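Local atomic coordinates of Tb427.07.360- putative uncharacterized metacyclic invariant surface protein from Trypanosoma brucei (Trypanosoma brucei, PDB entry 5VTL), a protein that is an invariant surface protein of metacyclic trypanosomes, of unknown function, built as an elongated helical bundle related to the glutamic acid/alanine-rich proteins. Residues 1-13 with 115-129. Residues are numbered along the deposited sequence; the frame is centred on the assembly and turned at random.
Sequences QNTVSHVSAACLF and VAEDNSAASTARRIA
The N2 amide and the D118 carboxylate cross at about a right angle, their planes 67° apart. N2 ND2 and D118 OD2 are 4.1 Å apart, too far for a direct bond. Water 2 accepts a hydrogen bond from N2 ND2 and donates one to D118 OD2, while water 3 links the same ND2 to S120 OG. Behind this bridge the R126 guanidinium carries D118 O and the N119 backbone nitrogen over one face; at its edge, in plane, R126 NE and NH2 both hold A116 O, each at 2.9 Å. That side-on grip ties the end of helix 105-116 to the start of helix 123-130. D118 OD1 closes an Asx turn by accepting from S120 N, with S120 OG reaching it from the same face. Water 1 joins N2 O to A122 N, donating to the former and accepting from the latter, and A125 CB lies 3.5 Å from N2 O.

Past the loop the contact becomes helix on helix: 4-13 and 123-129 run nearly parallel, 9° apart with axes 8.7 Å from each other, and pack knobs-into-holes at one end of the elongated helical fold. V7 drops among A125, I128 and A129 of helix 123-130, and V115 of helix 105-116 completes the hole. V7 CG1, anti to the backbone N (chi1 174°), meets I128 CG2 at 3.5 Å, and V7 CG2 meets V115 CG1 at 3.8 Å. I128 returns the fit among V4, V7, S8 and C11, its CD1 4.0 Å from V4 CG1. V4 CG2 rests against T124, and one turn beyond V7 the disulfide from C11 to C132 links helix 4-58 covalently to the chain just after helix 123-130.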
ATOM      1  N   GLN A   1     -32.774   5.442  14.574  1.00 12.87           N
ATOM      2  CA  GLN A   1     -31.312   5.646  14.607  1.00  8.63           C
ATOM      3  C   GLN A   1     -30.898   6.498  13.423  1.00  7.68           C
ATOM      4  O   GLN A   1     -30.159   6.062  12.547  1.00  8.67           O
ATOM      5  CB  GLN A   1     -30.549   4.312  14.629  1.00 11.99           C
ATOM      6  CG  GLN A   1     -30.864   3.500  15.897  1.00 16.87           C
ATOM      7  CD  GLN A   1     -30.010   2.250  16.092  1.00 17.05           C
ATOM      8  OE1 GLN A   1     -28.807   2.334  16.354  1.00 15.57           O
ATOM      9  NE2 GLN A   1     -30.648   1.084  16.022  1.00 19.67           N
ATOM     10  N   ASN A   2     -31.398   7.727  13.409  1.00  5.32           N
ATOM     11  CA  ASN A   2     -31.144   8.641  12.294  1.00  6.82           C
ATOM     12  C   ASN A   2     -30.772  10.063  12.743  1.00  7.33           C
ATOM     13  O   ASN A   2     -31.084  11.053  12.082  1.00  5.33           O
ATOM     14  CB  ASN A   2     -32.344   8.668  11.356  1.00 10.45           C
ATOM     15  CG  ASN A   2     -33.624   9.044  12.046  1.00 11.01           C
ATOM     16  OD1 ASN A   2     -33.639   9.411  13.233  1.00  9.75           O
ATOM     17  ND2 ASN A   2     -34.727   8.925  11.315  1.00 13.45           N
ATOM     18  N   THR A   3     -30.075  10.144  13.863  1.00  4.98           N
ATOM     19  CA  THR A   3     -29.521  11.406  14.304  1.00  5.81           C
ATOM     20  C   THR A   3     -28.364  11.809  13.391  1.00  3.00           C
ATOM     21  O   THR A   3     -27.810  10.982  12.665  1.00  4.17           O
ATOM     22  CB  THR A   3     -28.986  11.305  15.732  1.00  8.11           C
ATOM     23  OG1 THR A   3     -27.805  10.506  15.741  1.00  5.41           O
ATOM     24  CG2 THR A   3     -30.027  10.701  16.672  1.00 11.62           C
ATOM     25  N   VAL A   4     -27.987  13.081  13.457  1.00  3.59           N
ATOM     26  CA  VAL A   4     -26.811  13.576  12.752  1.00  3.70           C
ATOM     27  C   VAL A   4     -25.594  12.662  12.934  1.00  4.11           C
ATOM     28  O   VAL A   4     -24.943  12.312  11.962  1.00  4.92           O
ATOM     29  CB  VAL A   4     -26.506  15.018  13.222  1.00  6.90           C
ATOM     30  CG1 VAL A   4     -25.151  15.475  12.760  1.00  6.12           C
ATOM     31  CG2 VAL A   4     -27.612  15.938  12.701  1.00  5.09           C
ATOM     32  N   SER A   5     -25.326  12.225  14.168  1.00  4.73           N
ATOM     33  CA  SER A   5     -24.173  11.363  14.416  1.00  6.07           C
ATOM     34  C   SER A   5     -24.307   9.996  13.724  1.00  4.38           C
ATOM     35  O   SER A   5     -23.306   9.478  13.207  1.00  5.59           O
ATOM     36  CB  SER A   5     -23.940  11.183  15.908  1.00  9.92           C
ATOM     37  OG  SER A   5     -23.523  12.408  16.482  1.00  8.75           O
ATOM     38  N   HIS A   6     -25.509   9.415  13.714  1.00  3.17           N
ATOM     39  CA  HIS A   6     -25.713   8.120  13.050  1.00  4.75           C
ATOM     40  C   HIS A   6     -25.422   8.299  11.566  1.00  5.07           C
ATOM     41  O   HIS A   6     -24.712   7.513  10.950  1.00  3.37           O
ATOM     42  CB  HIS A   6     -27.141   7.601  13.176  1.00  4.19           C
ATOM     43  CG  HIS A   6     -27.576   7.247  14.568  1.00  5.33           C
ATOM     44  ND1 HIS A   6     -27.180   6.097  15.213  1.00 12.49           N
ATOM     45  CD2 HIS A   6     -28.450   7.857  15.400  1.00  4.52           C
ATOM     46  CE1 HIS A   6     -27.769   6.033  16.392  1.00  5.53           C
ATOM     47  NE2 HIS A   6     -28.540   7.093  16.533  1.00 11.69           N
ATOM     48  N   VAL A   7     -25.977   9.347  10.985  1.00  4.13           N
ATOM     49  CA  VAL A   7     -25.816   9.550   9.540  1.00  3.88           C
ATOM     50  C   VAL A   7     -24.368   9.893   9.200  1.00  2.38           C
ATOM     51  O   VAL A   7     -23.829   9.435   8.187  1.00  3.66           O
ATOM     52  CB  VAL A   7     -26.792  10.636   9.039  1.00  4.33           C
ATOM     53  CG1 VAL A   7     -26.547  10.960   7.572  1.00  9.65           C
ATOM     54  CG2 VAL A   7     -28.199  10.161   9.232  1.00  7.06           C
ATOM     55  N   SER A   8     -23.699  10.678  10.044  1.00  4.04           N
ATOM     56  CA  SER A   8     -22.295  10.981   9.797  1.00  5.18           C
ATOM     57  C   SER A   8     -21.428   9.713   9.746  1.00  3.59           C
ATOM     58  O   SER A   8     -20.558   9.562   8.871  1.00  3.04           O
ATOM     59  CB  SER A   8     -21.754  11.938  10.865  1.00  9.93           C
ATOM     60  OG  SER A   8     -22.292  13.220  10.670  1.00 11.12           O
ATOM     61  N   ALA A   9     -21.654   8.831  10.706  1.00  3.78           N
ATOM     62  CA  ALA A   9     -20.959   7.554  10.770  1.00  5.59           C
ATOM     63  C   ALA A   9     -21.220   6.715   9.509  1.00  3.98           C
ATOM     64  O   ALA A   9     -20.297   6.156   8.909  1.00  2.84           O
ATOM     65  CB  ALA A   9     -21.419   6.796  11.983  1.00  3.92           C
ATOM     66  N   ALA A  10     -22.480   6.625   9.106  1.00  4.44           N
ATOM     67  CA  ALA A  10     -22.843   5.839   7.931  1.00  3.23           C
ATOM     68  C   ALA A  10     -22.232   6.419   6.669  1.00  4.51           C
ATOM     69  O   ALA A  10     -21.809   5.682   5.787  1.00  3.98           O
ATOM     70  CB  ALA A  10     -24.349   5.768   7.784  1.00  4.54           C
ATOM     71  N   CYS A  11     -22.217   7.744   6.567  1.00  4.59           N
ATOM     72  CA  CYS A  11     -21.675   8.377   5.380  1.00  4.20           C
ATOM     73  C   CYS A  11     -20.159   8.146   5.260  1.00  4.54           C
ATOM     74  O   CYS A  11     -19.644   7.789   4.203  1.00  4.08           O
ATOM     75  CB  CYS A  11     -22.007   9.869   5.360  1.00  5.75           C
ATOM     76  SG  CYS A  11     -21.387  10.633   3.847  1.00  8.99           S
ATOM     77  N   LEU A  12     -19.435   8.323   6.357  1.00  4.92           N
ATOM     78  CA  LEU A  12     -18.005   8.024   6.366  1.00  4.81           C
ATOM     79  C   LEU A  12     -17.728   6.599   5.902  1.00  5.36           C
ATOM     80  O   LEU A  12     -16.808   6.359   5.109  1.00  4.29           O
ATOM     81  CB  LEU A  12     -17.433   8.256   7.762  1.00  3.56           C
ATOM     82  CG  LEU A  12     -15.908   8.290   7.899  1.00  6.86           C
ATOM     83  CD1 LEU A  12     -15.519   9.153   9.110  1.00 13.13           C
ATOM     84  CD2 LEU A  12     -15.332   6.885   8.073  1.00 10.19           C
ATOM     85  N   PHE A  13     -18.546   5.662   6.360  1.00  4.26           N
ATOM     86  CA  PHE A  13     -18.376   4.252   6.008  1.00  3.09           C
ATOM     87  C   PHE A  13     -18.660   4.021   4.502  1.00  4.79           C
ATOM     88  O   PHE A  13     -17.889   3.364   3.796  1.00  3.46           O
ATOM     89  CB  PHE A  13     -19.314   3.417   6.887  1.00  3.21           C
ATOM     90  CG  PHE A  13     -19.112   1.937   6.777  1.00 13.85           C
ATOM     91  CD1 PHE A  13     -17.866   1.405   6.483  1.00 16.51           C
ATOM     92  CD2 PHE A  13     -20.186   1.071   6.938  1.00 22.98           C
ATOM     93  CE1 PHE A  13     -17.689   0.041   6.384  1.00 12.81           C
ATOM     94  CE2 PHE A  13     -20.010  -0.305   6.839  1.00 23.20           C
ATOM     95  CZ  PHE A  13     -18.763  -0.815   6.558  1.00 16.32           C
ATOM     96  N   VAL A 115     -32.809   7.862   5.180  1.00  4.21           N
ATOM     97  CA  VAL A 115     -32.836   9.095   5.970  1.00  4.83           C
ATOM     98  C   VAL A 115     -33.079  10.294   5.068  1.00  3.31           C
ATOM     99  O   VAL A 115     -33.851  11.209   5.415  1.00  3.68           O
ATOM    100  CB  VAL A 115     -31.529   9.288   6.777  1.00  5.14           C
ATOM    101  CG1 VAL A 115     -31.596  10.583   7.594  1.00  7.35           C
ATOM    102  CG2 VAL A 115     -31.277   8.068   7.665  1.00  6.62           C
ATOM    103  N   ALA A 116     -32.419  10.289   3.918  1.00  3.76           N
ATOM    104  CA  ALA A 116     -32.519  11.387   2.975  1.00  3.53           C
ATOM    105  C   ALA A 116     -33.991  11.621   2.628  1.00  4.47           C
ATOM    106  O   ALA A 116     -34.460  12.755   2.574  1.00  4.27           O
ATOM    107  CB  ALA A 116     -31.731  11.082   1.750  1.00  5.02           C
ATOM    108  N   GLU A 117     -34.727  10.520   2.463  1.00  2.70           N
ATOM    109  CA  GLU A 117     -36.102  10.580   2.017  1.00  3.23           C
ATOM    110  C   GLU A 117     -37.125  10.502   3.155  1.00  8.20           C
ATOM    111  O   GLU A 117     -38.328  10.332   2.908  1.00  7.10           O
ATOM    112  CB  GLU A 117     -36.332   9.460   0.994  1.00  6.80           C
ATOM    113  CG  GLU A 117     -35.337   9.575  -0.172  1.00  9.85           C
ATOM    114  CD  GLU A 117     -35.695   8.773  -1.412  1.00 18.55           C
ATOM    115  OE1 GLU A 117     -36.568   7.876  -1.347  1.00 11.23           O
ATOM    116  OE2 GLU A 117     -35.064   9.045  -2.457  1.00 17.37           O
ATOM    117  N   ASP A 118     -36.662  10.647   4.400  1.00  6.21           N
ATOM    118  CA  ASP A 118     -37.551  10.548   5.543  1.00  3.75           C
ATOM    119  C   ASP A 118     -37.895  11.938   6.053  1.00  8.11           C
ATOM    120  O   ASP A 118     -37.038  12.638   6.589  1.00  4.63           O
ATOM    121  CB  ASP A 118     -36.897   9.679   6.639  1.00  6.30           C
ATOM    122  CG  ASP A 118     -37.862   9.291   7.747  1.00  8.75           C
ATOM    123  OD1 ASP A 118     -38.869   9.985   7.927  1.00  5.14           O
ATOM    124  OD2 ASP A 118     -37.614   8.269   8.417  1.00  6.94           O
ATOM    125  N   ASN A 119     -39.155  12.343   5.859  1.00  6.56           N
ATOM    126  CA  ASN A 119     -39.636  13.661   6.289  1.00  5.72           C
ATOM    127  C   ASN A 119     -39.689  13.828   7.804  1.00  6.04           C
ATOM    128  O   ASN A 119     -39.886  14.934   8.299  1.00  9.96           O
ATOM    129  CB  ASN A 119     -41.030  13.917   5.710  1.00  6.13           C
ATOM    130  CG  ASN A 119     -41.016  14.024   4.208  1.00  7.62           C
ATOM    131  OD1 ASN A 119     -40.113  14.620   3.629  1.00 10.54           O
ATOM    132  ND2 ASN A 119     -41.994  13.388   3.559  1.00 12.10           N
ATOM    133  N   SER A 120     -39.533  12.733   8.543  1.00  3.97           N
ATOM    134  CA  SER A 120     -39.471  12.799   9.993  1.00  4.82           C
ATOM    135  C   SER A 120     -38.040  13.036  10.509  1.00  5.16           C
ATOM    136  O   SER A 120     -37.833  13.166  11.709  1.00  5.45           O
ATOM    137  CB  SER A 120     -40.067  11.521  10.614  1.00  8.01           C
ATOM    138  OG  SER A 120     -39.175  10.420  10.516  1.00  7.32           O
ATOM    139  N   ALA A 121     -37.060  13.059   9.606  1.00  5.24           N
ATOM    140  CA  ALA A 121     -35.671  13.121  10.026  1.00  5.17           C
ATOM    141  C   ALA A 121     -35.241  14.577  10.149  1.00  6.76           C
ATOM    142  O   ALA A 121     -35.758  15.437   9.451  1.00  3.27           O
ATOM    143  CB  ALA A 121     -34.783  12.378   9.055  1.00  4.97           C
ATOM    144  N   ALA A 122     -34.308  14.847  11.047  1.00  3.65           N
ATOM    145  CA  ALA A 122     -33.798  16.198  11.251  1.00  3.85           C
ATOM    146  C   ALA A 122     -33.120  16.751  10.004  1.00  3.49           C
ATOM    147  O   ALA A 122     -32.543  16.011   9.208  1.00  5.19           O
ATOM    148  CB  ALA A 122     -32.834  16.225  12.452  1.00  5.26           C
ATOM    149  N   SER A 123     -33.234  18.064   9.821  1.00  3.92           N
ATOM    150  CA  SER A 123     -32.713  18.743   8.632  1.00  4.23           C
ATOM    151  C   SER A 123     -31.268  18.344   8.271  1.00  6.03           C
ATOM    152  O   SER A 123     -30.977  17.956   7.136  1.00  6.29           O
ATOM    153  CB  SER A 123     -32.836  20.263   8.813  1.00  7.53           C
ATOM    154  OG  SER A 123     -32.162  20.710   9.988  1.00  5.95           O
ATOM    155  N   THR A 124     -30.356  18.420   9.232  1.00  3.91           N
ATOM    156  CA  THR A 124     -28.944  18.208   8.937  1.00  4.45           C
ATOM    157  C   THR A 124     -28.656  16.740   8.655  1.00  3.74           C
ATOM    158  O   THR A 124     -27.803  16.418   7.816  1.00  6.28           O
ATOM    159  CB  THR A 124     -28.039  18.738  10.069  1.00  6.08           C
ATOM    160  OG1 THR A 124     -28.215  20.157  10.155  1.00  5.77           O
ATOM    161  CG2 THR A 124     -26.554  18.453   9.775  1.00  5.18           C
ATOM    162  N   ALA A 125     -29.409  15.861   9.316  1.00  2.20           N
ATOM    163  CA  ALA A 125     -29.300  14.422   9.060  1.00  3.93           C
ATOM    164  C   ALA A 125     -29.644  14.094   7.616  1.00  4.77           C
ATOM    165  O   ALA A 125     -28.908  13.360   6.938  1.00  4.09           O
ATOM    166  CB  ALA A 125     -30.181  13.676   9.979  1.00  5.25           C
ATOM    167  N   ARG A 126     -30.748  14.656   7.141  1.00  4.53           N
ATOM    168  CA  ARG A 126     -31.156  14.480   5.750  1.00  3.19           C
ATOM    169  C   ARG A 126     -30.151  15.090   4.784  1.00  2.76           C
ATOM    170  O   ARG A 126     -29.860  14.529   3.727  1.00  6.32           O
ATOM    171  CB  ARG A 126     -32.522  15.110   5.526  1.00  5.55           C
ATOM    172  CG  ARG A 126     -33.641  14.458   6.350  1.00  6.17           C
ATOM    173  CD  ARG A 126     -35.020  15.040   5.957  1.00  5.50           C
ATOM    174  NE  ARG A 126     -35.437  14.540   4.662  1.00  5.87           N
ATOM    175  CZ  ARG A 126     -36.573  14.873   4.063  1.00  8.21           C
ATOM    176  NH1 ARG A 126     -37.369  15.759   4.634  1.00  7.58           N
ATOM    177  NH2 ARG A 126     -36.871  14.376   2.876  1.00  7.29           N
ATOM    178  N   ARG A 127     -29.589  16.233   5.143  1.00  4.23           N
ATOM    179  CA  ARG A 127     -28.650  16.909   4.256  1.00  4.17           C
ATOM    180  C   ARG A 127     -27.383  16.089   4.075  1.00  3.24           C
ATOM    181  O   ARG A 127     -26.871  15.911   2.976  1.00  5.02           O
ATOM    182  CB  ARG A 127     -28.291  18.291   4.804  1.00  6.25           C
ATOM    183  CG  ARG A 127     -27.311  19.031   3.940  1.00 10.66           C
ATOM    184  CD  ARG A 127     -27.356  20.532   4.257  1.00 22.24           C
ATOM    185  NE  ARG A 127     -26.922  20.778   5.620  1.00 26.93           N
ATOM    186  CZ  ARG A 127     -27.691  21.150   6.646  1.00 15.43           C
ATOM    187  NH1 ARG A 127     -28.995  21.367   6.534  1.00 17.30           N
ATOM    188  NH2 ARG A 127     -27.115  21.308   7.818  1.00 17.34           N
ATOM    189  N   ILE A 128     -26.877  15.581   5.181  1.00  4.70           N
ATOM    190  CA  ILE A 128     -25.676  14.765   5.137  1.00  4.30           C
ATOM    191  C   ILE A 128     -25.958  13.503   4.335  1.00  4.98           C
ATOM    192  O   ILE A 128     -25.151  13.100   3.493  1.00  4.81           O
ATOM    193  CB  ILE A 128     -25.231  14.414   6.561  1.00  5.76           C
ATOM    194  CG1 ILE A 128     -24.752  15.682   7.274  1.00  7.58           C
ATOM    195  CG2 ILE A 128     -24.110  13.331   6.560  1.00  6.58           C
ATOM    196  CD1 ILE A 128     -24.515  15.441   8.772  1.00  7.64           C
ATOM    197  N   ALA A 129     -27.113  12.891   4.588  1.00  5.10           N
ATOM    198  CA  ALA A 129     -27.468  11.643   3.899  1.00  5.68           C
ATOM    199  C   ALA A 129     -27.586  11.878   2.399  1.00  6.47           C
ATOM    200  O   ALA A 129     -27.075  11.099   1.585  1.00  6.81           O
ATOM    201  CB  ALA A 129     -28.768  11.065   4.436  1.00  8.05           C
TER
HETATM  202  O   HOH W   1     -33.328  12.874  12.624  1.00  6.79           O
HETATM  203  O   HOH W   2     -34.956   7.630   8.611  1.00 14.84           O
HETATM  204  O   HOH W   3     -37.240   9.819  12.285  1.00 15.65           O